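Side-chain contacts in chitinase (Thermococcus chitonophagus, PDB 5XSW), which probably hydrolyses internal glycosidic linkages of chitin, the present fragment joining a beta-rich N-terminal domain to a largely helical domain that binds glycan: residues G248-E253 with I290-V295; S254-Q259 with A297-M302; D275-V280 with Q411-P416; N285-I290 with F406-Q411. All coordinates share one frame; numbering follows the deposited sequence.

Contact 1 (G248-E253 with I290-V295); sequences GIFQVE and ITSPIV. With NAG (2-acetamido-2-deoxy-beta-D-glucopyranose), chain C.
Phe250 packs obliquely against backbone at a kink in helix 288-311: CE2 lies 3.5 Å from Pro293 CA, and CD2 comes 3.7 Å from Ser292 O. The kink arises because the proline nitrogen has no hydrogen to give the preceding turn. Ser292 OG sits in the plane of the Phe250 ring, at its edge, with CE2 3.9 Å away. Its chi1 of 64° places that oxygen between the backbone N and carbonyl carbon, and it is hydrogen-bonded to Ala288 O, one turn back. No hydrogen bond crosses the contact. Val252 adds a looser apolar touch, its CG1 4.4 Å from Val295 CG1. The loop therefore leans on the long helix of the glycan-binding domain with one side while offering Gln251, in a left-handed backbone conformation, to the sugar on the other. Gln251 OE1 accepts a hydrogen bond from O3 of the bound NAG at 2.7 Å. The rotation of this amide is fixed by its other end: Gln251 NE2 donates to Gly248 O at 2.9 Å, nearly straight at 174° and in the carbonyl plane. Glu213 OE2 and Phe371 O of this chain, and Arg338 NH2 of the second subunit, also bond the sugar.

Contact 2 (S254-Q259 with A297-M302); sequences SGNFNQ and AVSLTM. With PO4 (phosphate ion), chain M; PO4 (phosphate ion), chain E.
Asn256 and Ser299 meet where helix 254-263 crosses helix 288-311, a helix-helix packing whose short axes pass 10.6 Å apart at 73°. One hydrogen bond spans the crossing: Ser299 OG donates to Asn256 OD1 at 2.7 Å, approaching at 116° to the C=O and somewhat out of the carbonyl plane. Asn256 reaches across because CG lies anti to the backbone N (chi1 -179°). With OD1 taken by the serine, ND2 is turned to an anion, donating to O1 of the chain E phosphate at 3.1 Å. Gln259, extended beyond CG, brings NE2 to 2.6 Å from O2 of that phosphate. Ser254 OG and Gly255 N of the second subunit also bind this ion, as does Val340 N of this chain. The chain M phosphate sits at the amino end of helix 254-263, where Gly255 N donates to its O1 at 3.0 Å; Asn256, Gln259 and Val340 of the second subunit complete that site. Both ions, probably from the crystallisation liquor, thus bridge the subunits. Met302, bent at chi2 and chi3, makes the van der Waals contact: its CE methyl lies beside the two amide nitrogens, 3.8 Å from Asn256 ND2 and 3.6 Å from Gln259 NE2.

Contact 3 (D275-V280 with Q411-P416); sequences DDYMKV and QKFFRP
Lys412 NZ is gripped by Asp276 both directly and through a water. The direct bond is a salt bridge with Asp276 OD2 at 2.6 Å, and the carboxylate oxygen uses its syn lone pair, the one on the side of OD1. A water accepts from Lys412 NZ at 3.1 Å and donates to Asp276 OD1 at 3.2 Å, so both oxygens of the acid are tied to one ammonium group; such pairing would be expected to keep both groups charged on this partly exposed side of the contact. The two side chains cross at about a right angle. The lysine chain turns at chi2 (-67°) and then runs straight, which carries CD past the tyrosine ring, 4.0 Å from Tyr277 CE1, on the way to the acid. The same residue is held by its backbone. Tyr277 OH donates to Lys412 O at 2.6 Å, in the carbonyl plane and on a lone pair, with a C=O...donor angle of 118°. That oxygen belongs to the last helical residue before the chain leaves helical geometry at Phe413. Next to it, the edge of Tyr277 is directed at the face of Phe413: centroids stand 5.9 Å apart, the planes are at 90°, and the closest carbons, Tyr277 CE2 and Phe413 CE1, are 4.1 Å apart. Lys412 CB also lies over one Phe413 face, toward its rim. Taken together, this is a junction between helix 274-278 and the C-terminal end of helix 399-412, joined by a salt bridge, a tyrosine-to-backbone bond and an offset T-shaped aromatic pair.

Contact 4 (N285-I290 with F406-Q411); sequences NDTAWI and FTVVRQ
Ile290 and Val408 reach toward each other tip to tip, and together with Thr287 they form the tight part of this contact. Ile290 CD1 lies 3.9 Å from Val408 CB and equally close to its CG2; the isoleucine's extended outer chain (chi2 168°) carries the methyl that far. The shorter branch, Ile290 CG2, faces Val408 CG1 at 4.1 Å. Both residues are buried, and Ile290 packs further on Tyr404 and Phe405 of the same partner helix and on Tyr187 of helix 186-199. Val408 is the one residue of its segment that makes close contacts here, its two methyls being shared between Ile290 and Thr287, which lie one turn apart. Thr287 crosses the valine obliquely, with CG2 3.8 Å from Val408 CG2 and CB 4.0 Å from Val408 CG1. What is built is apolar packing of helix 399-412 against the first turn of helix 288-311. That turn is initiated by an Asx turn: Ala288 N donates to Asp286 OD1 at 3.0 Å, with an N-H...O angle of 159°, met on the anti side of the carboxylate and 16° out of its plane. Asp286 O also accepts from Trp289 N at 3.0 Å. Beyond Thr287, itself partly exposed, the fit slackens toward solvent. The exposed Gln411 has its CB bond directed toward the other segment, yet its OE1 stays 5.0 Å from Thr287 CG2. No hydrogen bond joins the two segments. Arg410, also exposed, extends to the far side of its helix, where it makes a cation-pi contact with Trp424 of helix 421-439.

Helix 288-311 is common to contacts 1, 2 and 4, while contact 3 lies beside it. Contacts 3 and 4 are the closest pair, their centres 7 Å apart, and both use helix 399-412. Contacts 1 and 2, centres 9 Å apart, join where Val295 CG1 touches Phe257 CD1 at 3.8 Å. Contact 3 is tied to contact 1 by a probable hydrogen bond from Thr291 OG1 to Tyr277 O (2.7 Å) and by Ile294 CG2 against Phe413 CZ (3.5 Å). Contacts 2 and 4 do not meet, their nearest atoms being about 9 Å apart. Contact 1 alone includes a glycan-pocket residue, Gln251; the Asn256 side chain of contact 2 is about 11 Å from a bound NAG.

Contact 1 (G248-E253 with I290-V295)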
# COMPACT_ATOMS: atom_id res chain seq x y z
N GLY A 248 8.54 -2.60 -12.74
CA GLY A 248 9.20 -3.88 -13.08
C GLY A 248 8.38 -4.72 -14.02
O GLY A 248 7.35 -4.30 -14.54
N ILE A 249 8.81 -5.97 -14.22
CA ILE A 249 8.13 -6.79 -15.21
C ILE A 249 6.83 -7.38 -14.65
O ILE A 249 6.02 -7.81 -15.42
CB ILE A 249 9.03 -7.92 -15.72
CG1 ILE A 249 9.53 -8.82 -14.57
CG2 ILE A 249 10.32 -7.33 -16.45
CD1 ILE A 249 10.30 -10.12 -15.12
N PHE A 250 6.68 -7.39 -13.34
CA PHE A 250 5.40 -7.85 -12.68
C PHE A 250 4.41 -6.72 -12.41
O PHE A 250 3.29 -6.98 -11.97
CB PHE A 250 5.76 -8.51 -11.34
CG PHE A 250 6.55 -9.79 -11.55
CD1 PHE A 250 5.89 -10.94 -12.05
CD2 PHE A 250 7.94 -9.79 -11.37
CE1 PHE A 250 6.61 -12.14 -12.27
CE2 PHE A 250 8.72 -10.99 -11.60
CZ PHE A 250 8.04 -12.16 -12.02
N GLN A 251 4.87 -5.47 -12.60
CA GLN A 251 4.00 -4.25 -12.40
C GLN A 251 3.44 -4.22 -11.02
O GLN A 251 2.25 -4.00 -10.80
CB GLN A 251 2.88 -4.19 -13.46
CG GLN A 251 3.50 -4.07 -14.90
CD GLN A 251 3.95 -2.59 -15.17
OE1 GLN A 251 3.09 -1.73 -15.37
NE2 GLN A 251 5.27 -2.30 -15.11
N VAL A 252 4.31 -4.46 -10.05
CA VAL A 252 3.94 -4.30 -8.66
C VAL A 252 4.06 -2.78 -8.32
O VAL A 252 5.15 -2.23 -8.41
CB VAL A 252 4.88 -5.09 -7.70
CG1 VAL A 252 4.51 -4.74 -6.22
CG2 VAL A 252 4.77 -6.65 -7.96
N GLU A 253 2.97 -2.15 -7.88
CA GLU A 253 2.99 -0.71 -7.50
C GLU A 253 3.46 -0.45 -6.10
O GLU A 253 3.46 -1.35 -5.24
CB GLU A 253 1.57 -0.13 -7.68
CG GLU A 253 1.18 -0.20 -9.15
CD GLU A 253 -0.15 0.49 -9.45
OE1 GLU A 253 -0.47 1.49 -8.77
OE2 GLU A 253 -0.88 0.02 -10.34
N ILE A 290 16.49 -10.66 -9.27
CA ILE A 290 16.32 -11.68 -8.24
C ILE A 290 15.18 -11.30 -7.30
O ILE A 290 14.31 -12.13 -6.99
CB ILE A 290 17.62 -11.85 -7.43
CG1 ILE A 290 18.71 -12.45 -8.31
CG2 ILE A 290 17.37 -12.67 -6.16
CD1 ILE A 290 20.19 -12.38 -7.64
N THR A 291 15.17 -10.07 -6.80
CA THR A 291 14.16 -9.72 -5.81
C THR A 291 12.74 -9.63 -6.39
O THR A 291 11.79 -9.95 -5.67
CB THR A 291 14.46 -8.37 -5.08
OG1 THR A 291 14.68 -7.31 -6.02
CG2 THR A 291 15.72 -8.53 -4.19
N SER A 292 12.59 -9.25 -7.66
CA SER A 292 11.23 -8.93 -8.11
C SER A 292 10.31 -10.19 -8.23
O SER A 292 9.15 -10.11 -7.87
CB SER A 292 11.23 -8.15 -9.44
OG SER A 292 11.74 -8.81 -10.59
N PRO A 293 10.82 -11.34 -8.72
CA PRO A 293 9.90 -12.49 -8.68
C PRO A 293 9.56 -12.96 -7.26
O PRO A 293 8.44 -13.42 -7.02
CB PRO A 293 10.66 -13.59 -9.50
CG PRO A 293 12.15 -13.15 -9.38
CD PRO A 293 12.03 -11.63 -9.50
N ILE A 294 10.45 -12.78 -6.31
CA ILE A 294 10.11 -13.10 -4.92
C ILE A 294 9.05 -12.13 -4.36
O ILE A 294 8.07 -12.53 -3.71
CB ILE A 294 11.40 -13.11 -4.06
CG1 ILE A 294 12.24 -14.32 -4.52
CG2 ILE A 294 11.05 -13.22 -2.56
CD1 ILE A 294 13.77 -14.07 -4.29
N VAL A 295 9.20 -10.83 -4.67
CA VAL A 295 8.17 -9.85 -4.27
C VAL A 295 6.80 -10.20 -4.88
O VAL A 295 5.82 -10.18 -4.20
CB VAL A 295 8.59 -8.40 -4.68
CG1 VAL A 295 7.46 -7.37 -4.37
CG2 VAL A 295 9.87 -8.04 -3.92
C1 NAG C . -0.33 -3.88 -19.01
C2 NAG C . 0.23 -2.87 -18.08
C3 NAG C . -0.01 -3.26 -16.64
C4 NAG C . -1.44 -3.58 -16.35
C5 NAG C . -1.89 -4.62 -17.29
C6 NAG C . -3.35 -4.88 -17.06
C7 NAG C . 2.29 -1.49 -18.60
C8 NAG C . 3.83 -1.44 -18.83
N2 NAG C . 1.68 -2.73 -18.35
O3 NAG C . 0.43 -2.23 -15.72
O4 NAG C . -1.58 -4.20 -15.05
O5 NAG C . -1.73 -4.18 -18.69
O6 NAG C . -3.67 -5.80 -18.10
O7 NAG C . 1.57 -0.48 -18.60

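Contact 2 (S254-Q259 with A297-M302)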
# COMPACT_ATOMS: atom_id res chain seq x y z
N SER A 254 3.84 0.80 -5.81
CA SER A 254 4.35 1.05 -4.49
C SER A 254 3.34 0.86 -3.35
O SER A 254 3.77 0.52 -2.26
CB SER A 254 5.01 2.45 -4.38
OG SER A 254 4.06 3.46 -4.44
N GLY A 255 2.04 1.09 -3.55
CA GLY A 255 1.09 0.92 -2.45
C GLY A 255 1.06 -0.58 -2.02
O GLY A 255 1.17 -0.92 -0.84
N ASN A 256 0.92 -1.47 -2.99
CA ASN A 256 0.93 -2.93 -2.71
C ASN A 256 2.25 -3.37 -2.08
O ASN A 256 2.27 -4.15 -1.12
CB ASN A 256 0.66 -3.71 -3.99
CG ASN A 256 0.62 -5.25 -3.75
OD1 ASN A 256 1.60 -5.91 -4.02
ND2 ASN A 256 -0.51 -5.79 -3.28
N PHE A 257 3.37 -2.82 -2.57
CA PHE A 257 4.69 -3.10 -1.95
C PHE A 257 4.75 -2.67 -0.52
O PHE A 257 5.25 -3.39 0.38
CB PHE A 257 5.82 -2.39 -2.77
CG PHE A 257 7.19 -2.77 -2.35
CD1 PHE A 257 7.81 -3.88 -2.94
CD2 PHE A 257 7.89 -2.03 -1.39
CE1 PHE A 257 9.14 -4.28 -2.57
CE2 PHE A 257 9.22 -2.36 -1.02
CZ PHE A 257 9.85 -3.51 -1.58
N ASN A 258 4.28 -1.44 -0.26
CA ASN A 258 4.22 -0.92 1.10
C ASN A 258 3.38 -1.84 2.02
O ASN A 258 3.73 -2.14 3.16
CB ASN A 258 3.61 0.51 1.07
CG ASN A 258 3.51 1.15 2.48
OD1 ASN A 258 2.62 0.83 3.28
ND2 ASN A 258 4.40 2.08 2.76
N GLN A 259 2.26 -2.29 1.49
CA GLN A 259 1.38 -3.15 2.30
C GLN A 259 2.02 -4.54 2.61
O GLN A 259 1.97 -5.05 3.76
CB GLN A 259 0.06 -3.30 1.53
CG GLN A 259 -0.95 -4.28 2.11
CD GLN A 259 -2.15 -4.39 1.20
OE1 GLN A 259 -3.27 -4.04 1.59
NE2 GLN A 259 -1.91 -4.77 -0.03
N ALA A 297 5.73 -13.10 -5.86
CA ALA A 297 5.26 -14.33 -5.16
C ALA A 297 4.68 -14.00 -3.77
O ALA A 297 3.66 -14.50 -3.40
CB ALA A 297 6.42 -15.31 -5.03
N VAL A 298 5.33 -13.13 -3.00
CA VAL A 298 4.80 -12.74 -1.71
C VAL A 298 3.49 -11.97 -1.86
O VAL A 298 2.58 -12.17 -1.06
CB VAL A 298 5.84 -11.91 -0.90
CG1 VAL A 298 5.24 -11.32 0.42
CG2 VAL A 298 7.09 -12.85 -0.58
N SER A 299 3.39 -11.12 -2.88
CA SER A 299 2.14 -10.40 -3.11
C SER A 299 0.97 -11.35 -3.40
O SER A 299 -0.15 -11.16 -2.91
CB SER A 299 2.31 -9.42 -4.30
OG SER A 299 1.18 -8.55 -4.35
N LEU A 300 1.22 -12.34 -4.24
CA LEU A 300 0.24 -13.36 -4.55
C LEU A 300 -0.09 -14.20 -3.32
O LEU A 300 -1.24 -14.52 -3.05
CB LEU A 300 0.75 -14.25 -5.68
CG LEU A 300 0.87 -13.55 -7.02
CD1 LEU A 300 1.87 -14.25 -7.92
CD2 LEU A 300 -0.49 -13.46 -7.68
N THR A 301 0.94 -14.51 -2.56
CA THR A 301 0.81 -15.29 -1.35
C THR A 301 -0.09 -14.55 -0.38
O THR A 301 -0.92 -15.15 0.28
CB THR A 301 2.17 -15.56 -0.71
OG1 THR A 301 2.91 -16.45 -1.55
CG2 THR A 301 2.02 -16.17 0.67
N MET A 302 0.06 -13.24 -0.33
CA MET A 302 -0.73 -12.42 0.57
C MET A 302 -2.21 -12.57 0.26
O MET A 302 -3.01 -12.67 1.16
CB MET A 302 -0.32 -10.95 0.44
CG MET A 302 -1.22 -9.99 1.20
SD MET A 302 -2.68 -9.48 0.29
CE MET A 302 -1.97 -8.27 -0.83
P PO4 M . 0.65 4.11 -5.38
O1 PO4 M . 1.58 3.01 -5.81
O2 PO4 M . 0.42 4.98 -6.58
O3 PO4 M . 1.25 5.02 -4.35
O4 PO4 M . -0.60 3.45 -4.94
P PO4 E . -4.29 -4.79 -2.65
O1 PO4 E . -3.16 -4.11 -3.33
O2 PO4 E . -3.91 -5.62 -1.45
O3 PO4 E . -5.25 -3.70 -2.27
O4 PO4 E . -4.99 -5.80 -3.46

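Contact 3 (D275-V280 with Q411-P416)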
# COMPACT_ATOMS: atom_id res chain seq x y z
N ASP A 275 11.25 0.79 -5.77
CA ASP A 275 11.97 0.83 -7.06
C ASP A 275 13.24 -0.04 -6.97
O ASP A 275 13.58 -0.75 -7.92
CB ASP A 275 12.30 2.31 -7.51
CG ASP A 275 11.03 3.15 -7.90
OD1 ASP A 275 9.86 2.77 -7.60
OD2 ASP A 275 11.18 4.26 -8.46
N ASP A 276 13.92 -0.04 -5.84
CA ASP A 276 15.10 -0.88 -5.74
C ASP A 276 14.79 -2.41 -5.93
O ASP A 276 15.63 -3.17 -6.48
CB ASP A 276 15.78 -0.69 -4.38
CG ASP A 276 17.07 -1.56 -4.25
OD1 ASP A 276 17.85 -1.54 -5.20
OD2 ASP A 276 17.32 -2.26 -3.20
N TYR A 277 13.63 -2.85 -5.43
CA TYR A 277 13.28 -4.29 -5.46
C TYR A 277 12.64 -4.68 -6.78
O TYR A 277 12.74 -5.82 -7.16
CB TYR A 277 12.32 -4.67 -4.31
CG TYR A 277 13.04 -4.90 -2.98
CD1 TYR A 277 13.94 -3.95 -2.46
CD2 TYR A 277 12.85 -6.08 -2.27
CE1 TYR A 277 14.59 -4.16 -1.27
CE2 TYR A 277 13.48 -6.30 -1.07
CZ TYR A 277 14.37 -5.33 -0.58
OH TYR A 277 15.02 -5.52 0.61
N MET A 278 11.97 -3.74 -7.47
CA MET A 278 11.15 -4.09 -8.62
C MET A 278 11.78 -3.64 -9.97
O MET A 278 11.55 -4.26 -11.00
CB MET A 278 9.75 -3.46 -8.56
CG MET A 278 8.91 -3.80 -7.25
SD MET A 278 8.96 -5.63 -7.00
CE MET A 278 8.25 -6.06 -8.49
N LYS A 279 12.53 -2.55 -9.96
CA LYS A 279 12.93 -1.95 -11.24
C LYS A 279 14.19 -2.65 -11.82
O LYS A 279 15.28 -2.55 -11.28
CB LYS A 279 13.21 -0.42 -11.07
CG LYS A 279 13.55 0.29 -12.45
CD LYS A 279 13.98 1.80 -12.12
CE LYS A 279 14.28 2.58 -13.42
NZ LYS A 279 15.18 3.72 -13.08
N VAL A 280 14.02 -3.32 -12.94
CA VAL A 280 15.10 -4.09 -13.53
C VAL A 280 15.71 -3.20 -14.62
O VAL A 280 15.46 -2.01 -14.65
CB VAL A 280 14.63 -5.43 -14.12
CG1 VAL A 280 14.15 -6.42 -12.99
CG2 VAL A 280 13.54 -5.21 -15.16
N GLN A 411 21.15 -9.57 1.51
CA GLN A 411 20.98 -8.10 1.52
C GLN A 411 19.52 -7.67 1.50
O GLN A 411 19.15 -6.63 2.07
CB GLN A 411 21.64 -7.47 0.30
CG GLN A 411 23.19 -7.54 0.31
CD GLN A 411 23.82 -7.13 -1.06
OE1 GLN A 411 23.11 -6.73 -2.01
NE2 GLN A 411 25.14 -7.22 -1.15
N LYS A 412 18.70 -8.40 0.76
CA LYS A 412 17.34 -7.90 0.51
C LYS A 412 16.20 -8.55 1.31
O LYS A 412 15.12 -7.96 1.41
CB LYS A 412 17.03 -8.04 -0.98
CG LYS A 412 18.16 -7.38 -1.86
CD LYS A 412 18.18 -5.85 -1.66
CE LYS A 412 19.32 -5.20 -2.55
NZ LYS A 412 19.27 -3.71 -2.34
N PHE A 413 16.42 -9.75 1.84
CA PHE A 413 15.40 -10.42 2.63
C PHE A 413 15.85 -10.79 4.05
O PHE A 413 17.03 -10.79 4.36
CB PHE A 413 14.90 -11.67 1.85
CG PHE A 413 14.30 -11.30 0.50
CD1 PHE A 413 13.10 -10.58 0.44
CD2 PHE A 413 14.93 -11.63 -0.65
CE1 PHE A 413 12.53 -10.23 -0.78
CE2 PHE A 413 14.38 -11.31 -1.90
CZ PHE A 413 13.20 -10.57 -1.98
N PHE A 414 14.86 -11.05 4.91
CA PHE A 414 15.07 -11.31 6.35
C PHE A 414 15.47 -10.03 7.03
O PHE A 414 15.90 -9.05 6.40
CB PHE A 414 16.11 -12.40 6.63
CG PHE A 414 15.78 -13.73 6.01
CD1 PHE A 414 14.85 -14.56 6.59
CD2 PHE A 414 16.42 -14.15 4.85
CE1 PHE A 414 14.54 -15.82 6.02
CE2 PHE A 414 16.14 -15.37 4.26
CZ PHE A 414 15.19 -16.22 4.85
N ARG A 415 15.33 -10.07 8.33
CA ARG A 415 15.54 -8.96 9.24
C ARG A 415 16.71 -9.38 10.12
O ARG A 415 16.93 -10.58 10.33
CB ARG A 415 14.20 -8.72 9.99
CG ARG A 415 14.06 -7.66 11.01
CD ARG A 415 12.58 -7.54 11.42
NE ARG A 415 11.80 -6.94 10.34
CZ ARG A 415 11.36 -5.69 10.32
NH1 ARG A 415 11.58 -4.88 11.36
NH2 ARG A 415 10.70 -5.26 9.25
N PRO A 416 17.52 -8.43 10.61
CA PRO A 416 18.58 -8.80 11.54
C PRO A 416 18.06 -9.59 12.73
O PRO A 416 17.08 -9.17 13.34
CB PRO A 416 19.13 -7.45 12.01
CG PRO A 416 18.83 -6.52 10.89
CD PRO A 416 17.50 -6.98 10.36
O HOH W 1 20.51 -3.35 -5.15

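Contact 4 (N285-I290 with F406-Q411)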
# COMPACT_ATOMS: atom_id res chain seq x y z
N ASN A 285 22.88 -8.08 -14.13
CA ASN A 285 23.32 -7.97 -12.74
C ASN A 285 22.45 -7.07 -11.89
O ASN A 285 22.71 -6.91 -10.68
CB ASN A 285 24.75 -7.42 -12.67
CG ASN A 285 25.76 -8.30 -13.39
OD1 ASN A 285 25.63 -9.54 -13.45
ND2 ASN A 285 26.76 -7.66 -13.96
N ASP A 286 21.41 -6.49 -12.49
CA ASP A 286 20.53 -5.66 -11.66
C ASP A 286 19.89 -6.59 -10.59
O ASP A 286 19.34 -7.63 -10.95
CB ASP A 286 19.47 -5.00 -12.56
CG ASP A 286 18.63 -3.99 -11.84
OD1 ASP A 286 18.19 -4.21 -10.68
OD2 ASP A 286 18.47 -2.90 -12.42
N THR A 287 19.99 -6.23 -9.31
CA THR A 287 19.56 -7.16 -8.26
C THR A 287 18.05 -7.36 -8.29
O THR A 287 17.55 -8.36 -7.74
CB THR A 287 19.98 -6.67 -6.84
OG1 THR A 287 19.41 -5.37 -6.55
CG2 THR A 287 21.57 -6.68 -6.72
N ALA A 288 17.32 -6.44 -8.92
CA ALA A 288 15.84 -6.60 -9.01
C ALA A 288 15.47 -7.83 -9.88
O ALA A 288 14.35 -8.29 -9.85
CB ALA A 288 15.20 -5.28 -9.56
N TRP A 289 16.40 -8.35 -10.69
CA TRP A 289 16.09 -9.59 -11.42
C TRP A 289 15.85 -10.74 -10.41
O TRP A 289 15.10 -11.66 -10.65
CB TRP A 289 17.22 -9.97 -12.36
CG TRP A 289 17.22 -9.12 -13.66
CD1 TRP A 289 18.22 -8.25 -14.08
CD2 TRP A 289 16.21 -9.09 -14.63
NE1 TRP A 289 17.84 -7.67 -15.28
CE2 TRP A 289 16.63 -8.21 -15.66
CE3 TRP A 289 14.97 -9.75 -14.77
CZ2 TRP A 289 15.85 -7.95 -16.79
CZ3 TRP A 289 14.19 -9.51 -15.92
CH2 TRP A 289 14.65 -8.62 -16.92
N ILE A 290 16.49 -10.66 -9.27
CA ILE A 290 16.32 -11.68 -8.24
C ILE A 290 15.18 -11.30 -7.30
O ILE A 290 14.31 -12.13 -6.99
CB ILE A 290 17.62 -11.85 -7.43
CG1 ILE A 290 18.71 -12.45 -8.31
CG2 ILE A 290 17.37 -12.67 -6.16
CD1 ILE A 290 20.19 -12.38 -7.64
N PHE A 406 23.04 -15.76 -3.26
CA PHE A 406 22.78 -15.72 -1.83
C PHE A 406 23.19 -14.42 -1.13
O PHE A 406 22.57 -14.06 -0.16
CB PHE A 406 23.42 -16.92 -1.11
CG PHE A 406 22.69 -18.20 -1.34
CD1 PHE A 406 21.52 -18.47 -0.64
CD2 PHE A 406 23.12 -19.10 -2.30
CE1 PHE A 406 20.79 -19.65 -0.87
CE2 PHE A 406 22.38 -20.29 -2.54
CZ PHE A 406 21.21 -20.55 -1.82
N THR A 407 24.24 -13.74 -1.62
CA THR A 407 24.54 -12.37 -1.17
C THR A 407 23.34 -11.43 -1.35
O THR A 407 23.00 -10.68 -0.45
CB THR A 407 25.75 -11.79 -1.97
OG1 THR A 407 26.86 -12.69 -1.83
CG2 THR A 407 26.17 -10.44 -1.46
N VAL A 408 22.73 -11.45 -2.52
CA VAL A 408 21.55 -10.60 -2.75
C VAL A 408 20.42 -11.02 -1.81
O VAL A 408 19.75 -10.19 -1.13
CB VAL A 408 21.09 -10.68 -4.22
CG1 VAL A 408 19.76 -9.86 -4.38
CG2 VAL A 408 22.25 -10.12 -5.16
N VAL A 409 20.20 -12.34 -1.68
CA VAL A 409 19.13 -12.76 -0.76
C VAL A 409 19.41 -12.21 0.65
O VAL A 409 18.53 -11.70 1.35
CB VAL A 409 18.98 -14.29 -0.74
CG1 VAL A 409 18.01 -14.69 0.38
CG2 VAL A 409 18.41 -14.75 -2.11
N ARG A 410 20.66 -12.31 1.08
CA ARG A 410 20.99 -11.82 2.43
C ARG A 410 20.82 -10.30 2.56
O ARG A 410 20.42 -9.81 3.63
CB ARG A 410 22.43 -12.17 2.78
CG ARG A 410 22.75 -11.96 4.26
CD ARG A 410 24.09 -12.58 4.60
NE ARG A 410 24.40 -12.46 6.03
CZ ARG A 410 25.63 -12.61 6.54
NH1 ARG A 410 26.65 -12.89 5.73
NH2 ARG A 410 25.82 -12.48 7.85
N GLN A 411 21.15 -9.57 1.51
CA GLN A 411 20.98 -8.10 1.52
C GLN A 411 19.52 -7.67 1.50
O GLN A 411 19.15 -6.63 2.07
CB GLN A 411 21.64 -7.47 0.30
CG GLN A 411 23.19 -7.54 0.31
CD GLN A 411 23.82 -7.13 -1.06
OE1 GLN A 411 23.11 -6.73 -2.01
NE2 GLN A 411 25.14 -7.22 -1.15